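Local coordinates for protein cypemycin cysteine dehydrogenase (decarboxylating) (Streptomyces sp, PDB 6JDD) that catalyses the flavin-dependent oxidative decarboxylation of the C-terminal cysteine of the cypemycin precursor peptide, a step in forming its aminovinyl-cysteine group, at residues A[93-97]-A[98-102]; A[170-173]-A[174-178]. One frame throughout, in Å; residues are numbered along the deposited sequence.

Overall arrangement
Both contacts are N-terminal helix caps, each built on a side chain that accepts the backbone N-H three residues on, yet they lie in different places in a Rossmann-like fold. Contact 1 is fully buried where strand 90-95 runs into helix 97-104, and its cap doubles as a phosphate site for FAD; a second subunit packs against it. Contact 2, partly buried, starts helix 172-185, which lies on strand 90-95 and helix 24-34; no other chain touches it, and its chemistry is an amide cap followed by apolar side chains. Their centres lie about 16 Å apart, joined by stacked rings of Phe93 and Phe170.

Contact 1: residues A[93-97]-A[98-102]; sequences FPATL and DTVMR. With FAD (flavin-adenine dinucleotide), chain B.
Thr96 OG1 accepts from Thr99 N at 3.1 Å, an N-cap bond that starts helix 97-104, and gives its own hydrogen to O1P of FAD at 2.6 Å. The motif is the strand-loop-helix phosphate site of a Rossmann-like flavoprotein, with the cofactor at the C-terminal end of strand 90-95. Thr99 OG1 donates to the same O1P at 2.7 Å, so two hydroxyls grip one phosphate oxygen near the start of a helix, whose dipole would probably favour the negative charge. A chi1 of 54° sets Thr96 OG1 between its backbone N and carbonyl carbon, where it can reach both partners. The flavin end is held by Leu97 N, which donates to the pyrimidine carbonyl O2 at 2.7 Å.

Arg102 lays its guanidinium along the adenosine ribose of FAD, C2B standing 4.1 Å above the centre of the guanidinium plane, while NH1 forms a salt bridge with Asp109. Replaced by an alanine, it would probably leave that ribose without this flat cover and Asp109 without its cationic mate. Asp98 OD1 forms a salt bridge with Arg107 of the second subunit.

Behind the cap, Met101 N donates to Leu97 O. The small Ala95 fits between strand and helix, its CB against Val100 CG2, and both side chains reach Ile125 of strand 123-127. Further along, Leu97 CD1 lies 4.0 Å from Met101 CG.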
loop_
_atom_site.group_PDB
_atom_site.type_symbol
_atom_site.label_atom_id
_atom_site.label_comp_id
_atom_site.label_asym_id
_atom_site.label_seq_id
_atom_site.Cartn_x
_atom_site.Cartn_y
_atom_site.Cartn_z
ATOM N N PHE A 93 16.959 -27.737 -15.196
ATOM C CA PHE A 93 17.901 -28.131 -14.125
ATOM C C PHE A 93 17.605 -27.311 -12.884
ATOM O O PHE A 93 17.919 -26.127 -12.865
ATOM C CB PHE A 93 19.339 -27.891 -14.589
ATOM C CG PHE A 93 20.385 -28.366 -13.617
ATOM C CD1 PHE A 93 20.546 -29.715 -13.359
ATOM C CD2 PHE A 93 21.194 -27.464 -12.961
ATOM C CE1 PHE A 93 21.493 -30.159 -12.455
ATOM C CE2 PHE A 93 22.144 -27.913 -12.060
ATOM C CZ PHE A 93 22.296 -29.259 -11.805
ATOM N N PRO A 94 16.877 -27.835 -11.881
ATOM C CA PRO A 94 16.100 -29.062 -12.010
ATOM C C PRO A 94 14.754 -28.900 -12.725
ATOM O O PRO A 94 14.343 -27.781 -12.986
ATOM C CB PRO A 94 15.808 -29.384 -10.552
ATOM C CG PRO A 94 15.581 -28.035 -9.949
ATOM C CD PRO A 94 16.647 -27.178 -10.598
ATOM N N ALA A 95 14.102 -30.032 -13.018
ATOM C CA ALA A 95 12.795 -30.065 -13.701
ATOM C C ALA A 95 11.783 -30.683 -12.776
ATOM O O ALA A 95 11.913 -31.820 -12.466
ATOM C CB ALA A 95 12.882 -30.833 -14.955
ATOM N N THR A 96 10.811 -29.893 -12.376
ATOM C CA THR A 96 9.652 -30.382 -11.594
ATOM C C THR A 96 8.783 -31.307 -12.477
ATOM O O THR A 96 8.761 -31.177 -13.719
ATOM C CB THR A 96 8.846 -29.215 -11.003
ATOM O OG1 THR A 96 8.500 -28.339 -12.081
ATOM C CG2 THR A 96 9.628 -28.464 -9.941
ATOM N N LEU A 97 7.980 -32.111 -11.800
ATOM C CA LEU A 97 6.853 -32.889 -12.386
ATOM C C LEU A 97 5.969 -31.950 -13.198
ATOM O O LEU A 97 5.764 -32.252 -14.374
ATOM C CB LEU A 97 6.108 -33.554 -11.232
ATOM C CG LEU A 97 4.839 -34.324 -11.578
ATOM C CD1 LEU A 97 5.025 -35.184 -12.801
ATOM C CD2 LEU A 97 4.437 -35.199 -10.423
ATOM N N ASP A 98 5.604 -30.797 -12.622
ATOM C CA ASP A 98 4.655 -29.892 -13.273
ATOM C C ASP A 98 5.301 -29.280 -14.521
ATOM O O ASP A 98 4.588 -29.046 -15.494
ATOM C CB ASP A 98 4.104 -28.848 -12.307
ATOM C CG ASP A 98 2.820 -28.277 -12.872
ATOM O OD1 ASP A 98 1.852 -29.052 -12.999
ATOM O OD2 ASP A 98 2.818 -27.075 -13.234
ATOM N N THR A 99 6.570 -28.956 -14.483
ATOM C CA THR A 99 7.191 -28.291 -15.662
ATOM C C THR A 99 7.150 -29.319 -16.798
ATOM O O THR A 99 6.799 -28.954 -17.937
ATOM C CB THR A 99 8.585 -27.682 -15.384
ATOM O OG1 THR A 99 8.544 -26.368 -14.803
ATOM C CG2 THR A 99 9.387 -27.549 -16.661
ATOM N N VAL A 100 7.451 -30.574 -16.479
ATOM C CA VAL A 100 7.476 -31.660 -17.495
ATOM C C VAL A 100 6.071 -31.957 -18.023
ATOM O O VAL A 100 5.958 -32.107 -19.211
ATOM C CB VAL A 100 8.175 -32.885 -16.927
ATOM C CG1 VAL A 100 8.084 -34.052 -17.884
ATOM C CG2 VAL A 100 9.616 -32.515 -16.660
ATOM N N MET A 101 5.044 -31.971 -17.172
ATOM C CA MET A 101 3.654 -32.092 -17.649
ATOM C C MET A 101 3.306 -30.935 -18.624
ATOM O O MET A 101 2.757 -31.188 -19.685
ATOM C CB MET A 101 2.671 -32.147 -16.481
ATOM C CG MET A 101 2.858 -33.292 -15.534
ATOM S SD MET A 101 2.667 -34.973 -16.282
ATOM C CE MET A 101 4.344 -35.287 -16.856
ATOM N N ARG A 102 3.644 -29.699 -18.242
ATOM C CA ARG A 102 3.347 -28.508 -19.084
ATOM C C ARG A 102 4.045 -28.639 -20.445
ATOM O O ARG A 102 3.432 -28.256 -21.462
ATOM C CB ARG A 102 3.784 -27.226 -18.367
ATOM C CG ARG A 102 2.824 -26.764 -17.280
ATOM C CD ARG A 102 2.897 -25.268 -17.042
ATOM N NE ARG A 102 4.111 -24.874 -16.341
ATOM C CZ ARG A 102 4.833 -23.799 -16.635
ATOM N NH1 ARG A 102 4.463 -23.002 -17.622
ATOM N NH2 ARG A 102 5.923 -23.525 -15.939
HETATM P PA FAD B . 6.033 -22.127 -12.186
HETATM O O1A FAD B . 6.239 -21.140 -13.287
HETATM O O2A FAD B . 6.352 -21.707 -10.790
HETATM O O5B FAD B . 4.528 -22.681 -12.244
HETATM C C5B FAD B . 3.509 -22.001 -11.470
HETATM C C4B FAD B . 2.155 -22.276 -12.078
HETATM O O4B FAD B . 1.449 -21.020 -12.255
HETATM C C3B FAD B . 2.162 -22.945 -13.460
HETATM O O3B FAD B . 1.079 -23.856 -13.597
HETATM C C2B FAD B . 2.017 -21.752 -14.408
HETATM O O2B FAD B . 1.459 -22.109 -15.654
HETATM C C1B FAD B . 1.080 -20.857 -13.605
HETATM N N9A FAD B . 1.191 -19.442 -13.939
HETATM C C8A FAD B . 1.512 -18.891 -15.155
HETATM N N7A FAD B . 1.528 -17.578 -15.124
HETATM C C5A FAD B . 1.198 -17.252 -13.814
HETATM C C6A FAD B . 1.048 -16.021 -13.145
HETATM N N6A FAD B . 1.219 -14.838 -13.727
HETATM N N1A FAD B . 0.711 -16.063 -11.835
HETATM C C2A FAD B . 0.541 -17.258 -11.254
HETATM N N3A FAD B . 0.655 -18.475 -11.779
HETATM C C4A FAD B . 0.989 -18.398 -13.078
HETATM N N1 FAD B . 7.921 -30.428 -7.348
HETATM C C2 FAD B . 8.617 -31.343 -8.059
HETATM O O2 FAD B . 8.216 -31.730 -9.159
HETATM N N3 FAD B . 9.781 -31.878 -7.603
HETATM C C4 FAD B . 10.318 -31.520 -6.391
HETATM O O4 FAD B . 11.367 -32.025 -6.019
HETATM C C4X FAD B . 9.623 -30.568 -5.620
HETATM N N5 FAD B . 10.121 -30.215 -4.463
HETATM C C5X FAD B . 9.425 -29.288 -3.732
HETATM C C6 FAD B . 9.946 -28.896 -2.487
HETATM C C7 FAD B . 9.302 -27.972 -1.699
HETATM C C7M FAD B . 9.888 -27.574 -0.369
HETATM C C8 FAD B . 8.087 -27.398 -2.151
HETATM C C8M FAD B . 7.364 -26.382 -1.307
HETATM C C9 FAD B . 7.567 -27.774 -3.373
HETATM C C9A FAD B . 8.218 -28.719 -4.183
HETATM N N10 FAD B . 7.720 -29.121 -5.422
HETATM C C10 FAD B . 8.400 -30.055 -6.180
HETATM C "C1'" FAD B . 6.460 -28.548 -5.926
HETATM C "C2'" FAD B . 6.700 -27.456 -6.952
HETATM O "O2'" FAD B . 7.333 -26.343 -6.330
HETATM C "C3'" FAD B . 5.384 -27.001 -7.587
HETATM O "O3'" FAD B . 4.858 -28.054 -8.389
HETATM C "C4'" FAD B . 5.518 -25.739 -8.442
HETATM O "O4'" FAD B . 4.240 -25.380 -8.970
HETATM C "C5'" FAD B . 6.498 -25.912 -9.578
HETATM O "O5'" FAD B . 6.437 -24.753 -10.453
HETATM P P FAD B . 7.544 -24.576 -11.599
HETATM O O1P FAD B . 7.640 -25.854 -12.364
HETATM O O2P FAD B . 8.780 -24.012 -10.979
HETATM O O3P FAD B . 6.862 -23.457 -12.525
#

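Contact 2: residues A[170-173]-A[174-178]; sequences FNLP and GALAA
Asn171 reaches over the first turn of helix 172-185 to Gly174. Its CB starts a short arm that carries CG anti to the backbone N (chi1 177°), bringing the amide beside the glycine, with CG 3.6 Å from Gly174 N. At the tip the two branches part. OD1 accepts from Gly174 N at 2.8 Å, with an N-H...O angle of 155°. The donor stands 50° out of the carbonyl plane. ND2 passes Gly174 CA and donates to Pro153 O. One amide thus serves as acceptor through OD1 and donor through ND2.

This is an N-cap, the side chain replacing the carbonyl that a preceding helical turn would have offered. The backbone carbonyl of Asn171 also takes part, receiving Ala175 N. Glycine suits its position because a side chain here would probably crowd the Asn171 amide as it is placed. Pro173 suits the first turn too: its nitrogen has no hydrogen to offer, and at this place in the turn an N-H would have no helical carbonyl one turn back to meet; its own carbonyl still accepts from Ala177 N.

On the flank facing the protein, Leu172 and Leu176 lie one turn apart, and their side chains cross at a slant, Leu172 CG to Leu176 CD1 4.2 Å. Leu172 continues onto Leu91, Phe93 and Trp27, whereas Leu176 packs on Trp30 and Leu31 of helix 24-34. The small Ala175 sits against Leu91, its CB 3.4 Å from Asn171 O.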
loop_
_atom_site.group_PDB
_atom_site.type_symbol
_atom_site.label_atom_id
_atom_site.label_comp_id
_atom_site.label_asym_id
_atom_site.label_seq_id
_atom_site.Cartn_x
_atom_site.Cartn_y
_atom_site.Cartn_z
ATOM N N PHE A 170 18.948 -35.144 -11.438
ATOM C CA PHE A 170 19.666 -33.886 -11.072
ATOM C C PHE A 170 21.172 -34.027 -11.315
ATOM O O PHE A 170 21.950 -34.159 -10.369
ATOM C CB PHE A 170 19.403 -33.463 -9.623
ATOM C CG PHE A 170 19.795 -32.036 -9.368
ATOM C CD1 PHE A 170 19.244 -31.012 -10.133
ATOM C CD2 PHE A 170 20.726 -31.719 -8.388
ATOM C CE1 PHE A 170 19.598 -29.697 -9.905
ATOM C CE2 PHE A 170 21.075 -30.403 -8.156
ATOM C CZ PHE A 170 20.520 -29.402 -8.928
ATOM N N ASN A 171 21.566 -33.978 -12.577
ATOM C CA ASN A 171 22.895 -34.451 -13.016
ATOM C C ASN A 171 23.376 -33.525 -14.129
ATOM O O ASN A 171 23.132 -33.863 -15.307
ATOM C CB ASN A 171 22.783 -35.904 -13.469
ATOM C CG ASN A 171 24.088 -36.456 -14.001
ATOM O OD1 ASN A 171 25.076 -35.731 -14.095
ATOM N ND2 ASN A 171 24.092 -37.727 -14.362
ATOM N N LEU A 172 24.059 -32.431 -13.790
ATOM C CA LEU A 172 24.538 -31.478 -14.830
ATOM C C LEU A 172 25.642 -32.102 -15.694
ATOM O O LEU A 172 25.605 -31.994 -16.921
ATOM C CB LEU A 172 25.004 -30.174 -14.183
ATOM C CG LEU A 172 25.471 -29.092 -15.152
ATOM C CD1 LEU A 172 24.400 -28.742 -16.144
ATOM C CD2 LEU A 172 25.868 -27.845 -14.413
ATOM N N PRO A 173 26.682 -32.764 -15.133
ATOM C CA PRO A 173 27.710 -33.363 -16.001
ATOM C C PRO A 173 27.120 -34.331 -17.055
ATOM O O PRO A 173 27.432 -34.203 -18.257
ATOM C CB PRO A 173 28.640 -34.063 -15.001
ATOM C CG PRO A 173 28.428 -33.290 -13.698
ATOM C CD PRO A 173 26.954 -32.954 -13.690
ATOM N N GLY A 174 26.232 -35.231 -16.615
ATOM C CA GLY A 174 25.477 -36.124 -17.516
ATOM C C GLY A 174 24.664 -35.341 -18.536
ATOM O O GLY A 174 24.656 -35.720 -19.733
ATOM N N ALA A 175 23.996 -34.278 -18.102
ATOM C CA ALA A 175 23.182 -33.459 -19.018
ATOM C C ALA A 175 24.132 -32.895 -20.090
ATOM O O ALA A 175 23.743 -32.791 -21.264
ATOM C CB ALA A 175 22.398 -32.402 -18.265
ATOM N N LEU A 176 25.338 -32.505 -19.718
ATOM C CA LEU A 176 26.244 -31.807 -20.680
ATOM C C LEU A 176 26.696 -32.819 -21.731
ATOM O O LEU A 176 26.752 -32.470 -22.949
ATOM C CB LEU A 176 27.452 -31.233 -19.931
ATOM C CG LEU A 176 27.184 -30.021 -19.047
ATOM C CD1 LEU A 176 28.359 -29.787 -18.113
ATOM C CD2 LEU A 176 26.920 -28.784 -19.890
ATOM N N ALA A 177 27.014 -34.031 -21.278
ATOM C CA ALA A 177 27.443 -35.133 -22.169
ATOM C C ALA A 177 26.302 -35.476 -23.134
ATOM O O ALA A 177 26.547 -35.515 -24.354
ATOM C CB ALA A 177 27.875 -36.324 -21.352
ATOM N N ALA A 178 25.089 -35.670 -22.608
ATOM C CA ALA A 178 23.888 -35.927 -23.426
ATOM C C ALA A 178 23.709 -34.780 -24.416
ATOM O O ALA A 178 23.443 -35.056 -25.566
ATOM C CB ALA A 178 22.680 -36.089 -22.554
#